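Local structure of surface presentation of antigens protein SpaO (Salmonella typhimurium, 4YX1) at the interface of chains A and B. The protein helps build the sorting platform of a type III secretion system that Salmonella needs to enter mammalian cells, here represented by its C-terminal SPOA2 domain. Residues are numbered along the deposited sequence; one frame, centred on the assembly and turned at random. Chains: chain A/B, Surface presentation of antigens protein SpaO.

The interface of chains A and B. Residues chain A 7, 9, 42, 49; chain B 16, 21, 24, 30.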
ATOM      1  N   LEU A   7      -9.805  -2.088  -4.746  1.00  7.39           N
ATOM      2  CA  LEU A   7      -9.077  -0.836  -4.588  1.00  7.77           C
ATOM      3  C   LEU A   7      -7.942  -1.035  -3.602  1.00  7.44           C
ATOM      4  O   LEU A   7      -8.145  -1.601  -2.526  1.00  9.34           O
ATOM      5  CB  LEU A   7     -10.022   0.261  -4.105  1.00  8.98           C
ATOM      6  CG  LEU A   7      -9.446   1.645  -3.817  1.00 11.25           C
ATOM      7  CD1 LEU A   7      -9.015   2.336  -5.110  1.00 13.14           C
ATOM      8  CD2 LEU A   7     -10.472   2.473  -3.057  1.00 12.96           C
ATOM      9  N   PHE A   9      -4.436   0.988  -1.772  1.00  6.94           N
ATOM     10  CA  PHE A   9      -3.519   2.096  -1.549  1.00  6.32           C
ATOM     11  C   PHE A   9      -2.179   1.459  -1.261  1.00  6.46           C
ATOM     12  O   PHE A   9      -2.020   0.802  -0.230  1.00  7.33           O
ATOM     13  CB  PHE A   9      -3.978   2.994  -0.396  1.00  8.50           C
ATOM     14  CG  PHE A   9      -5.255   3.707  -0.673  1.00 10.33           C
ATOM     15  CD1 PHE A   9      -6.475   3.087  -0.441  1.00 12.81           C
ATOM     16  CD2 PHE A   9      -5.245   4.977  -1.213  1.00 13.36           C
ATOM     17  CE1 PHE A   9      -7.659   3.734  -0.715  1.00 14.43           C
ATOM     18  CE2 PHE A   9      -6.429   5.637  -1.489  1.00 14.80           C
ATOM     19  CZ  PHE A   9      -7.639   5.014  -1.243  1.00 14.51           C
ATOM     20  N   ILE A  42      -2.580   4.507  -6.010  1.00  6.79           N
ATOM     21  CA  ILE A  42      -3.955   4.057  -5.926  1.00  7.48           C
ATOM     22  C   ILE A  42      -4.214   3.124  -7.092  1.00  6.91           C
ATOM     23  O   ILE A  42      -4.122   3.543  -8.243  1.00  7.63           O
ATOM     24  CB  ILE A  42      -4.919   5.249  -5.943  1.00  9.43           C
ATOM     25  CG1 ILE A  42      -4.539   6.218  -4.821  1.00 12.61           C
ATOM     26  CG2 ILE A  42      -6.375   4.796  -5.812  1.00 10.97           C
ATOM     27  CD1 ILE A  42      -4.775   7.632  -5.161  1.00 16.78           C
ATOM     28  N   LEU A  49      -4.285   4.091 -10.936  1.00  9.51           N
ATOM     29  CA  LEU A  49      -5.256   5.161 -11.171  1.00 11.93           C
ATOM     30  C   LEU A  49      -4.731   6.537 -10.830  1.00 11.84           C
ATOM     31  O   LEU A  49      -5.213   7.536 -11.342  1.00 12.71           O
ATOM     32  CB  LEU A  49      -6.513   4.954 -10.342  1.00 15.77           C
ATOM     33  CG  LEU A  49      -7.504   3.874 -10.707  1.00 19.66           C
ATOM     34  CD1 LEU A  49      -8.797   4.186  -9.971  1.00 20.85           C
ATOM     35  CD2 LEU A  49      -7.722   3.847 -12.202  1.00 20.80           C
TER
ATOM     36  N   VAL B  16     -14.784  -1.712  -3.700  1.00 13.46           N
ATOM     37  CA  VAL B  16     -15.685  -0.581  -3.911  1.00 13.08           C
ATOM     38  C   VAL B  16     -16.460  -0.781  -5.208  1.00 11.58           C
ATOM     39  O   VAL B  16     -16.074  -1.597  -6.047  1.00 13.39           O
ATOM     40  CB  VAL B  16     -14.925   0.759  -3.969  1.00 14.34           C
ATOM     41  CG1 VAL B  16     -14.098   0.962  -2.708  1.00 15.69           C
ATOM     42  CG2 VAL B  16     -14.033   0.831  -5.200  1.00 14.14           C
ATOM     43  N   LEU B  21     -15.724   4.409  -7.133  1.00 12.51           N
ATOM     44  CA  LEU B  21     -14.436   4.677  -7.743  1.00 12.32           C
ATOM     45  C   LEU B  21     -14.432   6.028  -8.461  1.00 11.69           C
ATOM     46  O   LEU B  21     -13.491   6.812  -8.317  1.00 12.69           O
ATOM     47  CB  LEU B  21     -14.076   3.557  -8.719  1.00 12.53           C
ATOM     48  CG  LEU B  21     -12.608   3.483  -9.135  1.00 12.34           C
ATOM     49  CD1 LEU B  21     -11.758   2.954  -7.985  1.00 13.70           C
ATOM     50  CD2 LEU B  21     -12.464   2.609 -10.367  1.00 12.00           C
HETATM   51  N   MSE B  24     -14.491   8.896  -5.871  1.00 16.07           N
HETATM   52  CA  MSE B  24     -13.184   9.064  -5.260  1.00 16.98           C
HETATM   53  C   MSE B  24     -12.309  10.004  -6.079  1.00 16.76           C
HETATM   54  O   MSE B  24     -11.553  10.803  -5.532  1.00 15.55           O
HETATM   55  CB  MSE B  24     -12.518   7.695  -5.107  1.00 17.12           C
HETATM   56  CG  MSE B  24     -11.129   7.729  -4.522  1.00 18.69           C
HETATM   57 SE   MSE B  24     -10.293   5.983  -4.655  1.00 21.20          SE
HETATM   58  CE  MSE B  24     -10.136   5.844  -6.586  1.00 19.54           C
ATOM     59  N   LEU B  30      -7.766  12.023   0.536  1.00 11.05           N
ATOM     60  CA  LEU B  30      -8.542  10.836   0.874  1.00 11.72           C
ATOM     61  C   LEU B  30      -8.218  10.364   2.275  1.00 12.65           C
ATOM     62  O   LEU B  30      -7.060  10.144   2.592  1.00 13.42           O
ATOM     63  CB  LEU B  30      -8.259   9.710  -0.119  1.00 11.97           C
ATOM     64  CG  LEU B  30      -8.664   9.951  -1.571  1.00 14.17           C
ATOM     65  CD1 LEU B  30      -8.230   8.764  -2.429  1.00 14.70           C
ATOM     66  CD2 LEU B  30     -10.159  10.149  -1.636  1.00 16.54           C
TER
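B:Met24, a selenomethionine, reaches from its helix across the interface of chains A and B to A:Leu7, A:Ile42 and A:Leu49. Its CB starts the chain at the helix and comes near none of the chain A side chains of the patch; the next carbon, CG, packs within its own chain, 3.7 Å from CD1 of B:Leu30. With CG anti to the backbone N (chi1 178°) and the second torsion also extended (chi2 -171°), the chain carries its selenium out to chain A, where SE faces both methyls of A:Leu7 and lies 3.9 Å from CD2. A bend at the last torsion (chi3 66°) then turns the terminal methyl aside, toward A:Ile42 and A:Leu49. This CE is 4.0 Å from CD1 of A:Leu7 and equally far from CG2 of A:Ile42, whose side chain and that of B:Met24 run past each other in opposite directions. CD1 of A:Leu49 is also 4.0 Å from this CE, and CD1 of B:Leu21 backs the methyl from within chain B.

Around this central side chain the other pairs meet more simply. A:Leu49 and B:Leu21 point at each other tip to tip, their CD1 methyls 3.8 Å apart. A:Leu7 spreads its fork between neighbours: CD1 also faces B:Leu21, while CD2 reaches CG1 of B:Val16 at 3.9 Å. At the other end, CD1 of B:Leu30 meets the edge of the A:Phe9 ring in its plane, 3.7 Å from CE2; the two side chains cross at about a right angle. The close fit of methyls, selenium and ring edge makes this a hydrophobic packing patch.

Strands 4-10, 40-44 and 47-56 of chain A supply one wall, and strand 12-17, helix 18-24 and strand 29-31 of chain B the other. The two-fold axis repeats the patch with chains exchanged, as expected for the intertwined dimer typical of the FliN/SpaO family.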